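Local atomic coordinates of flagellar pocket-related cytoskeletal protein (Trypanosoma brucei, PDB entry 6SJQ), a protein that is a cytoskeletal component of the trypanosome flagellar pocket collar, whose N-terminal ubiquitin-fold domain probably binds partner proteins. Residues A[6-20]-A[81-93]. Residues are numbered along the deposited sequence; the frame is centred on the assembly and turned at random. Where two conformers were deposited one is given.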
# COMPACT_ATOMS: atom_id res chain seq x y z
N PHE A 6 3.54 -0.82 -16.03
CA PHE A 6 4.14 -1.63 -14.98
C PHE A 6 3.23 -1.57 -13.76
O PHE A 6 2.98 -0.48 -13.23
CB PHE A 6 5.52 -1.05 -14.64
CG PHE A 6 6.34 -1.92 -13.72
CD1 PHE A 6 6.09 -1.94 -12.35
CD2 PHE A 6 7.36 -2.72 -14.24
CE1 PHE A 6 6.85 -2.75 -11.50
CE2 PHE A 6 8.14 -3.52 -13.39
CZ PHE A 6 7.87 -3.53 -12.01
N LEU A 7 2.78 -2.74 -13.29
CA LEU A 7 1.81 -2.79 -12.19
C LEU A 7 2.50 -3.27 -10.93
O LEU A 7 3.41 -4.10 -10.99
CB LEU A 7 0.66 -3.75 -12.52
CG LEU A 7 -0.00 -3.37 -13.86
CD1 LEU A 7 -1.00 -4.42 -14.32
CD2 LEU A 7 -0.68 -2.05 -13.70
N VAL A 8 2.06 -2.73 -9.79
CA VAL A 8 2.48 -3.22 -8.48
C VAL A 8 1.23 -3.35 -7.61
O VAL A 8 0.39 -2.48 -7.63
CB VAL A 8 3.45 -2.22 -7.81
CG1 VAL A 8 3.93 -2.79 -6.48
CG2 VAL A 8 4.65 -1.94 -8.73
N GLN A 9 1.11 -4.44 -6.84
CA GLN A 9 0.00 -4.56 -5.87
C GLN A 9 0.51 -4.05 -4.54
O GLN A 9 1.58 -4.46 -4.09
CB GLN A 9 -0.41 -6.02 -5.69
CG GLN A 9 -0.83 -6.73 -6.96
CD GLN A 9 -1.12 -8.19 -6.70
OE1 GLN A 9 -2.17 -8.54 -6.17
NE2 GLN A 9 -0.15 -9.06 -7.04
N VAL A 10 -0.22 -3.12 -3.91
CA VAL A 10 0.20 -2.58 -2.62
C VAL A 10 -0.89 -2.81 -1.57
O VAL A 10 -2.04 -2.39 -1.74
CB VAL A 10 0.55 -1.09 -2.74
CG1 VAL A 10 1.33 -0.66 -1.54
CG2 VAL A 10 1.38 -0.85 -3.99
N ALA A 11 -0.52 -3.50 -0.50
CA ALA A 11 -1.46 -3.81 0.56
C ALA A 11 -1.11 -3.10 1.86
O ALA A 11 0.05 -2.75 2.11
CB ALA A 11 -1.52 -5.34 0.78
N ALA A 12 -2.14 -2.87 2.67
CA ALA A 12 -1.97 -2.31 4.01
C ALA A 12 -3.17 -2.65 4.88
O ALA A 12 -4.23 -3.05 4.36
CB ALA A 12 -1.78 -0.78 3.95
N ASP A 13 -3.01 -2.49 6.18
CA ASP A 13 -4.16 -2.64 7.08
C ASP A 13 -4.78 -1.29 7.37
O ASP A 13 -4.15 -0.42 7.98
CB ASP A 13 -3.76 -3.37 8.36
CG ASP A 13 -3.61 -4.86 8.12
OD1 ASP A 13 -4.63 -5.52 7.86
OD2 ASP A 13 -2.47 -5.37 8.16
N ILE A 14 -6.02 -1.11 6.92
CA ILE A 14 -6.74 0.15 7.14
C ILE A 14 -8.03 -0.10 7.94
O ILE A 14 -8.94 -0.79 7.48
CB ILE A 14 -7.08 0.84 5.80
CG1 ILE A 14 -5.84 0.95 4.89
CG2 ILE A 14 -7.75 2.19 6.05
CD1 ILE A 14 -4.78 1.98 5.30
N PHE A 15 -8.11 0.49 9.13
CA PHE A 15 -9.23 0.25 10.07
C PHE A 15 -9.62 -1.21 10.21
O PHE A 15 -10.79 -1.55 10.08
CB PHE A 15 -10.48 1.03 9.65
CG PHE A 15 -10.30 2.51 9.66
CD1 PHE A 15 -10.04 3.18 10.84
CD2 PHE A 15 -10.40 3.23 8.49
CE1 PHE A 15 -9.87 4.55 10.86
CE2 PHE A 15 -10.25 4.62 8.49
CZ PHE A 15 -9.98 5.28 9.68
N ASN A 16 -8.64 -2.08 10.47
CA ASN A 16 -8.95 -3.50 10.65
C ASN A 16 -9.50 -4.24 9.42
O ASN A 16 -10.15 -5.28 9.55
CB ASN A 16 -9.89 -3.72 11.85
CG ASN A 16 -9.18 -3.65 13.19
OD1 ASN A 16 -8.07 -4.18 13.34
ND2 ASN A 16 -9.81 -3.01 14.16
N ASN A 17 -9.26 -3.70 8.23
CA ASN A 17 -9.47 -4.48 7.00
C ASN A 17 -8.17 -4.48 6.23
O ASN A 17 -7.47 -3.47 6.20
CB ASN A 17 -10.57 -3.86 6.14
CG ASN A 17 -11.93 -3.92 6.80
OD1 ASN A 17 -12.49 -2.89 7.19
ND2 ASN A 17 -12.48 -5.12 6.93
N LYS A 18 -7.83 -5.60 5.60
CA LYS A 18 -6.68 -5.65 4.70
C LYS A 18 -7.12 -5.13 3.35
O LYS A 18 -8.08 -5.63 2.77
CB LYS A 18 -6.22 -7.09 4.51
CG LYS A 18 -5.10 -7.52 5.41
CD LYS A 18 -3.75 -7.09 4.88
CE LYS A 18 -2.68 -7.77 5.70
NZ LYS A 18 -3.13 -7.90 7.12
N VAL A 19 -6.43 -4.12 2.84
CA VAL A 19 -6.80 -3.60 1.52
C VAL A 19 -5.64 -3.88 0.58
O VAL A 19 -4.50 -4.02 1.00
CB VAL A 19 -7.14 -2.10 1.54
CG1 VAL A 19 -8.29 -1.82 2.51
CG2 VAL A 19 -5.93 -1.28 1.91
N ASN A 20 -5.95 -4.04 -0.70
CA ASN A 20 -4.91 -4.32 -1.69
C ASN A 20 -5.25 -3.55 -2.94
O ASN A 20 -6.32 -3.76 -3.53
CB ASN A 20 -4.85 -5.81 -2.02
CG ASN A 20 -3.58 -6.18 -2.77
OD1 ASN A 20 -2.59 -5.46 -2.71
ND2 ASN A 20 -3.59 -7.34 -3.45
N ASP A 81 16.00 -2.18 -8.03
CA ASP A 81 15.94 -3.30 -8.96
C ASP A 81 15.31 -4.56 -8.33
O ASP A 81 15.56 -5.68 -8.76
CB ASP A 81 17.35 -3.62 -9.48
CG ASP A 81 18.33 -3.88 -8.36
OD1 ASP A 81 17.91 -4.04 -7.19
OD2 ASP A 81 19.55 -3.94 -8.63
N GLN A 82 14.50 -4.37 -7.31
CA GLN A 82 13.77 -5.48 -6.69
C GLN A 82 12.37 -5.67 -7.28
O GLN A 82 11.91 -6.80 -7.47
CB GLN A 82 13.65 -5.27 -5.18
CG GLN A 82 14.91 -5.56 -4.37
CD GLN A 82 14.67 -5.28 -2.90
OE1 GLN A 82 14.85 -4.15 -2.45
NE2 GLN A 82 14.23 -6.30 -2.16
N LEU A 83 11.68 -4.57 -7.56
CA LEU A 83 10.30 -4.64 -8.08
C LEU A 83 10.20 -5.41 -9.40
O LEU A 83 11.02 -5.22 -10.32
CB LEU A 83 9.72 -3.23 -8.25
CG LEU A 83 9.54 -2.39 -6.98
CD1 LEU A 83 9.08 -0.97 -7.35
CD2 LEU A 83 8.54 -3.05 -6.01
N THR A 84 9.22 -6.30 -9.47
CA THR A 84 8.86 -6.99 -10.71
C THR A 84 7.39 -6.75 -10.98
O THR A 84 6.63 -6.42 -10.07
CB THR A 84 9.15 -8.51 -10.64
OG1 THR A 84 8.44 -9.09 -9.53
CG2 THR A 84 10.63 -8.75 -10.49
N ASP A 85 6.99 -6.91 -12.24
CA ASP A 85 5.61 -6.65 -12.59
C ASP A 85 4.62 -7.52 -11.82
O ASP A 85 4.75 -8.75 -11.77
CB ASP A 85 5.36 -6.82 -14.10
CG ASP A 85 3.93 -6.43 -14.49
OD1 ASP A 85 3.65 -5.22 -14.59
OD2 ASP A 85 3.08 -7.33 -14.66
N TYR A 86 3.64 -6.85 -11.23
CA TYR A 86 2.55 -7.43 -10.48
C TYR A 86 3.02 -8.07 -9.19
O TYR A 86 2.29 -8.87 -8.60
CB TYR A 86 1.68 -8.39 -11.32
CG TYR A 86 0.21 -8.22 -10.99
CD1 TYR A 86 -0.46 -9.17 -10.23
CD2 TYR A 86 -0.49 -7.10 -11.40
CE1 TYR A 86 -1.80 -9.00 -9.90
CE2 TYR A 86 -1.83 -6.93 -11.09
CZ TYR A 86 -2.48 -7.89 -10.34
OH TYR A 86 -3.81 -7.71 -10.01
N CYS A 87 4.20 -7.68 -8.73
CA CYS A 87 4.66 -8.14 -7.42
C CYS A 87 3.75 -7.57 -6.32
O CYS A 87 3.03 -6.59 -6.53
CB CYS A 87 6.12 -7.80 -7.19
SG CYS A 87 6.49 -6.06 -6.85
N GLN A 88 3.75 -8.24 -5.16
CA GLN A 88 2.94 -7.83 -4.02
C GLN A 88 3.79 -7.16 -2.95
O GLN A 88 4.78 -7.73 -2.48
CB GLN A 88 2.26 -9.06 -3.39
CG GLN A 88 1.38 -8.68 -2.20
CD GLN A 88 0.11 -7.98 -2.63
OE1 GLN A 88 -0.73 -8.55 -3.36
NE2 GLN A 88 -0.04 -6.72 -2.21
N LEU A 89 3.41 -5.93 -2.58
CA LEU A 89 4.05 -5.19 -1.49
C LEU A 89 3.10 -5.06 -0.29
O LEU A 89 1.88 -5.09 -0.43
CB LEU A 89 4.42 -3.76 -1.95
CG LEU A 89 5.27 -3.61 -3.22
CD1 LEU A 89 5.61 -2.14 -3.41
CD2 LEU A 89 6.53 -4.44 -3.10
N TYR A 90 3.68 -4.93 0.90
CA TYR A 90 2.89 -4.58 2.08
C TYR A 90 3.53 -3.36 2.73
O TYR A 90 4.75 -3.31 2.90
CB TYR A 90 2.84 -5.73 3.08
CG TYR A 90 2.00 -5.41 4.29
CD1 TYR A 90 0.63 -5.61 4.28
CD2 TYR A 90 2.58 -4.91 5.44
CE1 TYR A 90 -0.15 -5.32 5.40
CE2 TYR A 90 1.82 -4.62 6.56
CZ TYR A 90 0.46 -4.84 6.54
OH TYR A 90 -0.28 -4.54 7.66
N VAL A 91 2.72 -2.39 3.12
CA VAL A 91 3.28 -1.15 3.65
C VAL A 91 2.86 -0.96 5.11
O VAL A 91 1.66 -0.98 5.43
CB VAL A 91 2.82 0.06 2.82
CG1 VAL A 91 3.52 1.33 3.31
CG2 VAL A 91 3.13 -0.17 1.37
N PHE A 92 3.86 -0.82 6.00
CA PHE A 92 3.59 -0.55 7.41
C PHE A 92 3.47 0.95 7.65
O PHE A 92 3.94 1.77 6.83
CB PHE A 92 4.73 -1.08 8.29
CG PHE A 92 4.84 -2.58 8.32
CD1 PHE A 92 4.28 -3.31 9.37
CD2 PHE A 92 5.50 -3.27 7.31
CE1 PHE A 92 4.38 -4.69 9.40
CE2 PHE A 92 5.60 -4.66 7.34
CZ PHE A 92 5.03 -5.36 8.38
N GLN A 93 2.85 1.29 8.77
CA GLN A 93 2.87 2.66 9.31
C GLN A 93 3.53 2.68 10.69
O GLN A 93 3.61 1.65 11.35
CB GLN A 93 1.45 3.20 9.47
CG GLN A 93 0.62 3.29 8.20
CD GLN A 93 -0.66 4.08 8.42
OE1 GLN A 93 -0.65 5.32 8.40
NE2 GLN A 93 -1.77 3.37 8.64
O HOH W 1 -0.44 -1.48 7.16
O HOH W 2 -1.63 0.48 8.40
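The side-chain amide of Q9 stacks on one face of the Y86 ring, the planes 25° apart, and Q9 CG makes a CH-pi contact with the same ring, 3.9 Å from its centroid. Q9 NE2, lying over CD1 and CE1, donates a hydrogen bond to Y86 O, while L7 CB meets the ring's edge; E22 holds the hydroxyl. The F6 ring has D85 CA over one face and L83 at its edge. CG of D85 is anti to its backbone N (chi1 -176°), which carries OD1 to within 2.9 Å of L7 N in a nearly straight bond. At the far end D13 OD2 lies at the Y90 ring's edge and accepts from its OH, at a separation too short to be trusted. K18 NZ takes the syn lone pair of the same oxygen and also donates a hydrogen bond to S102. Between these ends, strands 6-14 and 87-92 run parallel. The methyl of A11 fits between Q88 NE2 (3.6 Å from CB) and the Y90 ring; Q88, bent at chi2 (73°), exchanges two hydrogen bonds with the N20 amide. On the opposite face V8 packs on L89, and V10 CG1 presses tightly on V91 CG2 (3.5 Å), branched aliphatics suited to the core beneath helix 31-49. This pairing of first and last strands is the central parallel pair of the ubiquitin fold: one face hydrocarbon, the other polar and partly open to solvent, where K18 probably stabilises the D13 carboxylate as an anion.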